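Protein yciO (Escherichia coli, PDB 1K7J) is of unknown function but belongs to the SUA5 family and probably binds double-stranded RNA. Local coordinates at residues E74-Y78 with S79-N83; K105-P108 with R109-Q113; N126-A129 with Q130-E134; I185-D189 with D190-V194. All coordinates share one frame; numbering follows the deposited sequence.

Contact 1: residues E74-Y78 with S79-N83; sequences ELSTY and SFVDN
Ser79 reaches back to the carbonyl of Leu75 with its hydroxyl, OG to O 2.9 Å, just where the chain leaves its helix. OG sits between the backbone N and the carbonyl carbon of its own residue (chi1 62°), which turns it back over the last helical turn. It meets the carbonyl oxygen from above the carbonyl plane, 44° out of it, while Ser79 N gives the same oxygen a weak, bent bond. The buried side is close-fitting: Leu75 CD2 lies 3.4 Å from Ser79 OG and 3.8 Å from Val81 CG2, the leucine and valine side chains crossing at about a right angle. This is the C-terminal end of helix 72-78, with Ser79 the first residue to drop helical angles, and Met121, Leu101 and Met89 from the sheet and from helix 83-90 close over Leu75. Without the hydroxyl, as with an alanine here, the Leu75 carbonyl would probably keep only weak backbone bonds, from Tyr78 N and Ser79 N, and a small gap would open beside CD2. The outer side is looser. Ser76, partly exposed, brings OG to 3.8 Å from Val81 CG2, but that hydroxyl is hydrogen-bonded to Leu72 O in the preceding turn.

Contact 2: residues K105-P108 with R109-Q113; sequences KEVP and RRLLQ
Val107 presents its CG1 methyl to the short 3-10 turn at 109-111, where it nests between two leucines, 3.9 Å from Leu111 CB and 3.8 Å from Leu112 CD2. CG1 is anti to the backbone N (chi1 -170°), and this aims the methyl into the notch between them; the valine and Leu111 side chains meet at about a right angle. The ring of Pro108 is the second bump. Its CD lies 3.9 Å from Leu111 CD1, ring and leucine side by side and pointing the same way, while its CB sits 3.9 Å above the plane of the Arg110 guanidinium, offset toward the rim of that flat group. Arg110 CG stands between its backbone N and carbonyl carbon (chi1 57°), which lays the extended rest of the chain alongside the proline. Its NH2 is hydrogen-bonded to Ile44 O, and helix 47-57 contributes Lys47 and Met50 beside it. A serine in place of Arg110 would probably uncover the CB side of the proline ring and leave Ile44 O without this donor. The backbone closes the turn: Leu111 N binds Pro108 O at 2.9 Å, and Leu112 N binds Arg109 O. In the connection between strands 97-102 and 118-122, then, backbone turn bonds and an apolar fit set the shape, and the guanidinium serves twice, its face packing on the proline while NH2 bonds Ile44 O.

Contact 3: residues N126-A129 with Q130-E134; sequences NPIA and QALLE
Gln130 N donates the first helical hydrogen bond across this contact to the carbonyl oxygen of Asn126, the N-cap residue of helix 127-136. The bond is 3.0 Å long and nearly straight, 167° at the hydrogen. Three further i to i+4 bonds follow in regular alpha-helical order: Ala131 N to Pro127 O at 2.8 Å, Leu132 N to Ile128 O at 2.9 Å and Leu133 N to Ala129 O at 3.0 Å. With these four bonds each carbonyl from 126 to 129 has its amide partner one turn on. Pro127, with no N-H to give, stands at the first helical position, where no earlier carbonyl of the helix would call for one. Several polar side-chain atoms find partners outside the helix: Asn126 ND2 binds Pro33 O on strand 30-34, Gln130 NE2 is shared between Arg70 O and Pro124 O, and Glu134 OE1 forms a salt bridge with Arg70 NH2. Gln130 gets there because its chain bends at chi2 (-67°), folding back past Asn126 O, which its CG approaches. On the buried side Ile128 and Leu132 lie side by side and point the same way. Leu132 packs on Tyr32 of the sheet and on Ile17 and Ala20 of helix 14-25, Ile128 on Ile7 and Pro33; Ile17 also meets Ala131. The side chains of the two residues come nearest through Ile128 CG2 and Leu132 CD1, 4.2 Å apart.

Contact 4: residues I185-D189 with D190-V194; sequences IDLTD and DTPVV
With OG1 beside its own backbone N (chi1 -61°), Thr191 reaches Asp189 O at 2.9 Å, the hydroxyl coming from above the carbonyl plane, and Thr191 N bonds Thr188 O. Asp189 and Asp190 both have positive phi at the bend. Asp186, its CG anti to the backbone N (chi1 -177°), swings its carboxylate over the chain just ahead, where OD1 accepts from both Thr188 N, at 2.8 Å, and Thr188 OG1, at 2.6 Å. The backbone bond makes an Asx turn, and the hydroxyl arrives on the syn side of the oxygen. Behind this tip Asp186 and Val193 form an antiparallel hydrogen-bonded pair, Asp186 N to Val193 O 2.8 Å and Val193 N to Asp186 O 3.0 Å; Ile185 and Val194 follow as a non-hydrogen-bonded pair. Their side chains share one face, Ile185 CD1 lying 3.9 Å from Val194 CG2, and Leu187 CD2 meets Pro192 CG at 3.9 Å. The other oxygen of Asp186 is salt-bridged to Arg116. The beta hairpin of strands 183-186 and 193-196 closes one edge of the sheet, strand 183-186 beside strand 97-102, with Leu187 and Pro192 packed against helix 83-90.

How the contacts relate
The contacts follow one another along the chain without overlap, all within one mixed sheet and the helices and turns that cover it. Contacts 1 and 2 lie on either side of strand 97-102 in sequence, their centres about 14 Å apart, and touch where Tyr78 and Thr77 meet Glu106 and Val107. Contact 4, at the edge hairpin beside that strand, is also about 14 Å from contact 1 between centres; there the Asp82 and Asp190 carboxylates are modelled doubtfully close. Contact 3, on helix 127-136, stands apart, about 27 Å from contact 4 between centres. Thus contacts 1 and 4 adjoin strand 97-102 and contact 2 lies in the connection that follows it, while contact 3 lies by strand 30-34, toward the other side of the sheet.

Contact 1: residues E74-Y78 with S79-N83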
loop_
_atom_site.group_PDB
_atom_site.type_symbol
_atom_site.label_atom_id
_atom_site.label_comp_id
_atom_site.label_asym_id
_atom_site.label_seq_id
_atom_site.Cartn_x
_atom_site.Cartn_y
_atom_site.Cartn_z
ATOM N N GLU A 74 -4.926 -7.726 -11.241
ATOM C CA GLU A 74 -5.701 -6.663 -10.615
ATOM C C GLU A 74 -5.030 -5.319 -10.860
ATOM O O GLU A 74 -5.696 -4.320 -11.117
ATOM C CB GLU A 74 -5.846 -6.903 -9.112
ATOM C CG GLU A 74 -6.691 -5.835 -8.429
ATOM C CD GLU A 74 -7.231 -6.285 -7.088
ATOM O OE1 GLU A 74 -6.469 -6.295 -6.099
ATOM O OE2 GLU A 74 -8.428 -6.639 -7.028
ATOM N N LEU A 75 -3.704 -5.298 -10.789
ATOM C CA LEU A 75 -2.959 -4.067 -11.026
ATOM C C LEU A 75 -3.277 -3.549 -12.429
ATOM O O LEU A 75 -3.481 -2.350 -12.631
ATOM C CB LEU A 75 -1.453 -4.331 -10.880
ATOM C CG LEU A 75 -0.489 -3.160 -11.107
ATOM C CD1 LEU A 75 0.813 -3.427 -10.355
ATOM C CD2 LEU A 75 -0.225 -2.967 -12.599
ATOM N N SER A 76 -3.344 -4.465 -13.388
ATOM C CA SER A 76 -3.621 -4.118 -14.778
ATOM C C SER A 76 -5.064 -3.699 -15.027
ATOM O O SER A 76 -5.407 -3.239 -16.119
ATOM C CB SER A 76 -3.256 -5.295 -15.679
ATOM O OG SER A 76 -1.882 -5.612 -15.530
ATOM N N THR A 77 -5.908 -3.871 -14.016
ATOM C CA THR A 77 -7.309 -3.495 -14.114
ATOM C C THR A 77 -7.465 -2.049 -13.650
ATOM O O THR A 77 -8.291 -1.297 -14.172
ATOM C CB THR A 77 -8.182 -4.401 -13.215
ATOM O OG1 THR A 77 -8.014 -5.769 -13.608
ATOM C CG2 THR A 77 -9.652 -4.022 -13.328
ATOM N N TYR A 78 -6.647 -1.662 -12.677
ATOM C CA TYR A 78 -6.709 -0.321 -12.115
ATOM C C TYR A 78 -5.718 0.694 -12.673
ATOM O O TYR A 78 -5.764 1.862 -12.304
ATOM C CB TYR A 78 -6.578 -0.391 -10.589
ATOM C CG TYR A 78 -7.813 -0.963 -9.929
ATOM C CD1 TYR A 78 -8.101 -2.326 -10.004
ATOM C CD2 TYR A 78 -8.725 -0.131 -9.283
ATOM C CE1 TYR A 78 -9.275 -2.848 -9.453
ATOM C CE2 TYR A 78 -9.899 -0.640 -8.731
ATOM C CZ TYR A 78 -10.167 -1.995 -8.820
ATOM O OH TYR A 78 -11.330 -2.490 -8.280
ATOM N N SER A 79 -4.820 0.263 -13.552
ATOM C CA SER A 79 -3.867 1.193 -14.147
ATOM C C SER A 79 -3.640 0.823 -15.606
ATOM O O SER A 79 -3.916 -0.306 -16.016
ATOM C CB SER A 79 -2.535 1.181 -13.382
ATOM O OG SER A 79 -1.919 -0.091 -13.420
ATOM N N PHE A 80 -3.160 1.782 -16.392
ATOM C CA PHE A 80 -2.895 1.543 -17.805
ATOM C C PHE A 80 -1.504 0.939 -17.945
ATOM O O PHE A 80 -0.493 1.576 -17.628
ATOM C CB PHE A 80 -3.000 2.849 -18.591
ATOM C CG PHE A 80 -4.406 3.382 -18.692
ATOM C CD1 PHE A 80 -5.376 2.688 -19.410
ATOM C CD2 PHE A 80 -4.755 4.582 -18.078
ATOM C CE1 PHE A 80 -6.682 3.185 -19.517
ATOM C CE2 PHE A 80 -6.051 5.086 -18.179
ATOM C CZ PHE A 80 -7.016 4.388 -18.899
ATOM N N VAL A 81 -1.465 -0.299 -18.422
ATOM C CA VAL A 81 -0.216 -1.031 -18.572
ATOM C C VAL A 81 0.108 -1.341 -20.030
ATOM O O VAL A 81 -0.643 -2.048 -20.697
ATOM C CB VAL A 81 -0.289 -2.362 -17.785
ATOM C CG1 VAL A 81 1.033 -3.113 -17.891
ATOM C CG2 VAL A 81 -0.632 -2.084 -16.324
ATOM N N ASP A 82 1.223 -0.806 -20.526
ATOM C CA ASP A 82 1.621 -1.081 -21.902
ATOM C C ASP A 82 2.695 -2.163 -21.913
ATOM O O ASP A 82 3.046 -2.701 -20.862
ATOM C CB ASP A 82 2.119 0.188 -22.619
ATOM C CG ASP A 82 3.334 0.819 -21.957
ATOM O OD1 ASP A 82 4.018 0.156 -21.144
ATOM O OD2 ASP A 82 3.617 1.996 -22.276
ATOM N N ASN A 83 3.213 -2.482 -23.093
ATOM C CA ASN A 83 4.223 -3.527 -23.223
ATOM C C ASN A 83 5.442 -3.360 -22.322
ATOM O O ASN A 83 5.837 -4.297 -21.630
ATOM C CB ASN A 83 4.692 -3.636 -24.677
ATOM C CG ASN A 83 5.681 -4.768 -24.884
ATOM O OD1 ASN A 83 5.327 -5.946 -24.778
ATOM N ND2 ASN A 83 6.931 -4.419 -25.171
#

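Contact 2: residues K105-P108 with R109-Q113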
loop_
_atom_site.group_PDB
_atom_site.type_symbol
_atom_site.label_atom_id
_atom_site.label_comp_id
_atom_site.label_asym_id
_atom_site.label_seq_id
_atom_site.Cartn_x
_atom_site.Cartn_y
_atom_site.Cartn_z
ATOM N N LYS A 105 -10.244 4.393 -15.122
ATOM C CA LYS A 105 -11.510 4.916 -14.615
ATOM C C LYS A 105 -12.021 4.127 -13.410
ATOM O O LYS A 105 -13.000 4.515 -12.768
ATOM C CB LYS A 105 -12.561 4.921 -15.730
ATOM C CG LYS A 105 -12.211 5.844 -16.885
ATOM C CD LYS A 105 -12.109 7.292 -16.417
ATOM C CE LYS A 105 -11.444 8.174 -17.467
ATOM N NZ LYS A 105 -12.161 8.154 -18.768
ATOM N N GLU A 106 -11.359 3.015 -13.110
ATOM C CA GLU A 106 -11.721 2.191 -11.960
ATOM C C GLU A 106 -11.358 2.969 -10.702
ATOM O O GLU A 106 -11.902 2.727 -9.623
ATOM C CB GLU A 106 -10.923 0.882 -11.964
ATOM C CG GLU A 106 -11.261 -0.073 -13.089
ATOM C CD GLU A 106 -12.416 -0.993 -12.745
ATOM O OE1 GLU A 106 -13.137 -0.713 -11.764
ATOM O OE2 GLU A 106 -12.605 -1.994 -13.469
ATOM N N VAL A 107 -10.435 3.912 -10.858
ATOM C CA VAL A 107 -9.952 4.716 -9.743
ATOM C C VAL A 107 -10.620 6.078 -9.600
ATOM O O VAL A 107 -10.664 6.856 -10.552
ATOM C CB VAL A 107 -8.438 4.969 -9.872
ATOM C CG1 VAL A 107 -7.912 5.597 -8.600
ATOM C CG2 VAL A 107 -7.715 3.666 -10.186
ATOM N N PRO A 108 -11.149 6.383 -8.403
ATOM C CA PRO A 108 -11.798 7.678 -8.178
ATOM C C PRO A 108 -10.811 8.797 -8.509
ATOM O O PRO A 108 -9.635 8.727 -8.144
ATOM C CB PRO A 108 -12.138 7.635 -6.694
ATOM C CG PRO A 108 -12.428 6.186 -6.467
ATOM C CD PRO A 108 -11.309 5.505 -7.231
ATOM N N ARG A 109 -11.291 9.822 -9.202
ATOM C CA ARG A 109 -10.453 10.948 -9.599
ATOM C C ARG A 109 -9.633 11.531 -8.449
ATOM O O ARG A 109 -8.459 11.858 -8.623
ATOM C CB ARG A 109 -11.326 12.046 -10.213
ATOM C CG ARG A 109 -10.560 13.254 -10.728
ATOM C CD ARG A 109 -11.520 14.324 -11.245
ATOM N NE ARG A 109 -10.830 15.541 -11.670
ATOM C CZ ARG A 109 -10.005 15.616 -12.711
ATOM N NH1 ARG A 109 -9.756 14.539 -13.450
ATOM N NH2 ARG A 109 -9.423 16.771 -13.016
ATOM N N ARG A 110 -10.251 11.655 -7.278
ATOM C CA ARG A 110 -9.582 12.224 -6.106
ATOM C C ARG A 110 -8.316 11.493 -5.671
ATOM O O ARG A 110 -7.481 12.061 -4.963
ATOM C CB ARG A 110 -10.556 12.285 -4.925
ATOM C CG ARG A 110 -11.164 10.941 -4.562
ATOM C CD ARG A 110 -12.236 11.079 -3.492
ATOM N NE ARG A 110 -13.039 9.863 -3.394
ATOM C CZ ARG A 110 -12.636 8.736 -2.818
ATOM N NH1 ARG A 110 -11.432 8.656 -2.267
ATOM N NH2 ARG A 110 -13.435 7.677 -2.819
ATOM N N LEU A 111 -8.171 10.241 -6.090
ATOM C CA LEU A 111 -7.002 9.450 -5.718
ATOM C C LEU A 111 -5.853 9.567 -6.714
ATOM O O LEU A 111 -4.743 9.111 -6.442
ATOM C CB LEU A 111 -7.395 7.981 -5.559
ATOM C CG LEU A 111 -8.446 7.705 -4.482
ATOM C CD1 LEU A 111 -8.740 6.215 -4.433
ATOM C CD2 LEU A 111 -7.951 8.202 -3.133
ATOM N N LEU A 112 -6.117 10.187 -7.859
ATOM C CA LEU A 112 -5.095 10.350 -8.884
ATOM C C LEU A 112 -4.366 11.674 -8.723
ATOM O O LEU A 112 -4.964 12.678 -8.328
ATOM C CB LEU A 112 -5.727 10.265 -10.274
ATOM C CG LEU A 112 -6.452 8.955 -10.598
ATOM C CD1 LEU A 112 -7.038 9.024 -12.000
ATOM C CD2 LEU A 112 -5.486 7.782 -10.478
ATOM N N GLN A 113 -3.071 11.671 -9.026
ATOM C CA GLN A 113 -2.261 12.876 -8.908
ATOM C C GLN A 113 -2.901 13.964 -9.763
ATOM O O GLN A 113 -3.161 13.769 -10.950
ATOM C CB GLN A 113 -0.826 12.592 -9.360
ATOM C CG GLN A 113 0.215 13.465 -8.681
ATOM C CD GLN A 113 0.229 14.882 -9.216
ATOM O OE1 GLN A 113 0.483 15.835 -8.478
ATOM N NE2 GLN A 113 -0.028 15.026 -10.509
#

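Contact 3: residues N126-A129 with Q130-E134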
loop_
_atom_site.group_PDB
_atom_site.type_symbol
_atom_site.label_atom_id
_atom_site.label_comp_id
_atom_site.label_asym_id
_atom_site.label_seq_id
_atom_site.Cartn_x
_atom_site.Cartn_y
_atom_site.Cartn_z
ATOM N N ASN A 126 3.621 -10.601 1.373
ATOM C CA ASN A 126 3.392 -11.272 2.653
ATOM C C ASN A 126 1.984 -11.831 2.825
ATOM O O ASN A 126 1.007 -11.267 2.325
ATOM C CB ASN A 126 3.710 -10.319 3.804
ATOM C CG ASN A 126 2.818 -9.105 3.804
ATOM O OD1 ASN A 126 2.780 -8.350 2.831
ATOM N ND2 ASN A 126 2.089 -8.905 4.898
ATOM N N PRO A 127 1.864 -12.947 3.558
ATOM C CA PRO A 127 0.576 -13.599 3.804
ATOM C C PRO A 127 -0.550 -12.737 4.360
ATOM O O PRO A 127 -1.685 -12.831 3.889
ATOM C CB PRO A 127 0.948 -14.741 4.745
ATOM C CG PRO A 127 2.316 -15.120 4.264
ATOM C CD PRO A 127 2.966 -13.759 4.108
ATOM N N ILE A 128 -0.263 -11.900 5.352
ATOM C CA ILE A 128 -1.329 -11.082 5.922
ATOM C C ILE A 128 -1.922 -10.106 4.909
ATOM O O ILE A 128 -3.142 -10.030 4.762
ATOM C CB ILE A 128 -0.847 -10.318 7.182
ATOM C CG1 ILE A 128 -0.647 -11.313 8.333
ATOM C CG2 ILE A 128 -1.869 -9.261 7.590
ATOM C CD1 ILE A 128 -0.067 -10.693 9.602
ATOM N N ALA A 129 -1.070 -9.373 4.198
ATOM C CA ALA A 129 -1.562 -8.415 3.214
ATOM C C ALA A 129 -2.319 -9.140 2.104
ATOM O O ALA A 129 -3.382 -8.691 1.675
ATOM C CB ALA A 129 -0.405 -7.609 2.633
ATOM N N GLN A 130 -1.781 -10.265 1.642
ATOM C CA GLN A 130 -2.453 -11.020 0.594
ATOM C C GLN A 130 -3.816 -11.522 1.069
ATOM O O GLN A 130 -4.790 -11.487 0.318
ATOM C CB GLN A 130 -1.586 -12.195 0.142
ATOM C CG GLN A 130 -0.559 -11.818 -0.920
ATOM C CD GLN A 130 -1.213 -11.426 -2.232
ATOM O OE1 GLN A 130 -2.106 -12.116 -2.717
ATOM N NE2 GLN A 130 -0.762 -10.323 -2.817
ATOM N N ALA A 131 -3.887 -11.969 2.320
ATOM C CA ALA A 131 -5.144 -12.465 2.871
ATOM C C ALA A 131 -6.176 -11.340 2.954
ATOM O O ALA A 131 -7.351 -11.539 2.643
ATOM C CB ALA A 131 -4.910 -13.075 4.258
ATOM N N LEU A 132 -5.738 -10.155 3.372
ATOM C CA LEU A 132 -6.644 -9.016 3.468
ATOM C C LEU A 132 -7.218 -8.679 2.092
ATOM O O LEU A 132 -8.424 -8.454 1.944
ATOM C CB LEU A 132 -5.907 -7.794 4.035
ATOM C CG LEU A 132 -5.511 -7.844 5.516
ATOM C CD1 LEU A 132 -4.603 -6.662 5.853
ATOM C CD2 LEU A 132 -6.764 -7.818 6.385
ATOM N N LEU A 133 -6.356 -8.651 1.082
ATOM C CA LEU A 133 -6.798 -8.328 -0.269
ATOM C C LEU A 133 -7.735 -9.392 -0.822
ATOM O O LEU A 133 -8.733 -9.071 -1.459
ATOM C CB LEU A 133 -5.589 -8.140 -1.186
ATOM C CG LEU A 133 -4.718 -6.939 -0.798
ATOM C CD1 LEU A 133 -3.470 -6.912 -1.664
ATOM C CD2 LEU A 133 -5.518 -5.641 -0.941
ATOM N N GLU A 134 -7.422 -10.659 -0.574
ATOM C CA GLU A 134 -8.275 -11.741 -1.053
ATOM C C GLU A 134 -9.676 -11.606 -0.465
ATOM O O GLU A 134 -10.674 -11.786 -1.163
ATOM C CB GLU A 134 -7.692 -13.100 -0.663
ATOM C CG GLU A 134 -8.435 -14.279 -1.274
ATOM C CD GLU A 134 -7.893 -15.617 -0.805
ATOM O OE1 GLU A 134 -6.654 -15.764 -0.729
ATOM O OE2 GLU A 134 -8.705 -16.524 -0.523
#

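Contact 4: residues I185-D189 with D190-V194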
loop_
_atom_site.group_PDB
_atom_site.type_symbol
_atom_site.label_atom_id
_atom_site.label_comp_id
_atom_site.label_asym_id
_atom_site.label_seq_id
_atom_site.Cartn_x
_atom_site.Cartn_y
_atom_site.Cartn_z
ATOM N N ILE A 185 9.330 2.978 -8.663
ATOM C CA ILE A 185 9.722 3.163 -10.054
ATOM C C ILE A 185 8.573 3.798 -10.823
ATOM O O ILE A 185 7.453 3.292 -10.791
ATOM C CB ILE A 185 10.030 1.814 -10.744
ATOM C CG1 ILE A 185 11.077 1.025 -9.951
ATOM C CG2 ILE A 185 10.516 2.067 -12.173
ATOM C CD1 ILE A 185 12.437 1.682 -9.887
ATOM N N ASP A 186 8.842 4.908 -11.499
ATOM C CA ASP A 186 7.817 5.557 -12.308
ATOM C C ASP A 186 7.973 4.908 -13.680
ATOM O O ASP A 186 9.045 4.977 -14.282
ATOM C CB ASP A 186 8.074 7.061 -12.408
ATOM C CG ASP A 186 6.984 7.788 -13.183
ATOM O OD1 ASP A 186 6.522 7.253 -14.213
ATOM O OD2 ASP A 186 6.596 8.902 -12.768
ATOM N N LEU A 187 6.915 4.266 -14.164
ATOM C CA LEU A 187 6.964 3.579 -15.450
ATOM C C LEU A 187 6.271 4.317 -16.588
ATOM O O LEU A 187 6.173 3.791 -17.698
ATOM C CB LEU A 187 6.357 2.178 -15.315
ATOM C CG LEU A 187 7.085 1.187 -14.401
ATOM C CD1 LEU A 187 6.286 -0.110 -14.304
ATOM C CD2 LEU A 187 8.482 0.917 -14.949
ATOM N N THR A 188 5.796 5.528 -16.330
ATOM C CA THR A 188 5.113 6.284 -17.375
ATOM C C THR A 188 6.093 6.742 -18.456
ATOM O O THR A 188 7.304 6.800 -18.231
ATOM C CB THR A 188 4.366 7.507 -16.794
ATOM O OG1 THR A 188 5.300 8.406 -16.186
ATOM C CG2 THR A 188 3.341 7.056 -15.752
ATOM N N ASP A 189 5.554 7.050 -19.634
ATOM C CA ASP A 189 6.353 7.491 -20.777
ATOM C C ASP A 189 7.396 6.449 -21.179
ATOM O O ASP A 189 8.389 6.775 -21.834
ATOM C CB ASP A 189 7.041 8.823 -20.462
ATOM C CG ASP A 189 6.050 9.942 -20.206
ATOM O OD1 ASP A 189 5.155 10.145 -21.053
ATOM O OD2 ASP A 189 6.166 10.620 -19.162
ATOM N N ASP A 190 7.157 5.197 -20.790
ATOM C CA ASP A 190 8.059 4.084 -21.085
ATOM C C ASP A 190 9.501 4.399 -20.749
ATOM O O ASP A 190 10.433 3.873 -21.369
ATOM C CB ASP A 190 7.951 3.674 -22.556
ATOM C CG ASP A 190 6.641 2.987 -22.863
ATOM O OD1 ASP A 190 5.911 2.662 -21.903
ATOM O OD2 ASP A 190 6.344 2.765 -24.055
ATOM N N THR A 191 9.672 5.253 -19.750
ATOM C CA THR A 191 10.988 5.667 -19.300
ATOM C C THR A 191 11.073 5.420 -17.800
ATOM O O THR A 191 10.750 6.292 -16.994
ATOM C CB THR A 191 11.210 7.159 -19.596
ATOM O OG1 THR A 191 11.125 7.372 -21.010
ATOM C CG2 THR A 191 12.575 7.615 -19.100
ATOM N N PRO A 192 11.498 4.213 -17.405
ATOM C CA PRO A 192 11.597 3.920 -15.976
ATOM C C PRO A 192 12.513 4.896 -15.251
ATOM O O PRO A 192 13.649 5.137 -15.666
ATOM C CB PRO A 192 12.126 2.489 -15.953
ATOM C CG PRO A 192 11.552 1.903 -17.218
ATOM C CD PRO A 192 11.801 3.016 -18.209
ATOM N N VAL A 193 11.997 5.472 -14.174
ATOM C CA VAL A 193 12.752 6.417 -13.370
ATOM C C VAL A 193 12.654 5.978 -11.918
ATOM O O VAL A 193 11.568 5.654 -11.431
ATOM C CB VAL A 193 12.189 7.848 -13.500
ATOM C CG1 VAL A 193 12.890 8.779 -12.516
ATOM C CG2 VAL A 193 12.371 8.351 -14.926
ATOM N N VAL A 194 13.789 5.949 -11.234
ATOM C CA VAL A 194 13.807 5.559 -9.835
ATOM C C VAL A 194 13.422 6.757 -8.979
ATOM O O VAL A 194 14.159 7.741 -8.892
ATOM C CB VAL A 194 15.202 5.055 -9.408
ATOM C CG1 VAL A 194 15.184 4.662 -7.935
ATOM C CG2 VAL A 194 15.612 3.866 -10.268
HETATM O O HOH W 1 4.508 2.487 -19.314
HETATM O O HOH W 2 9.037 7.881 -15.743
#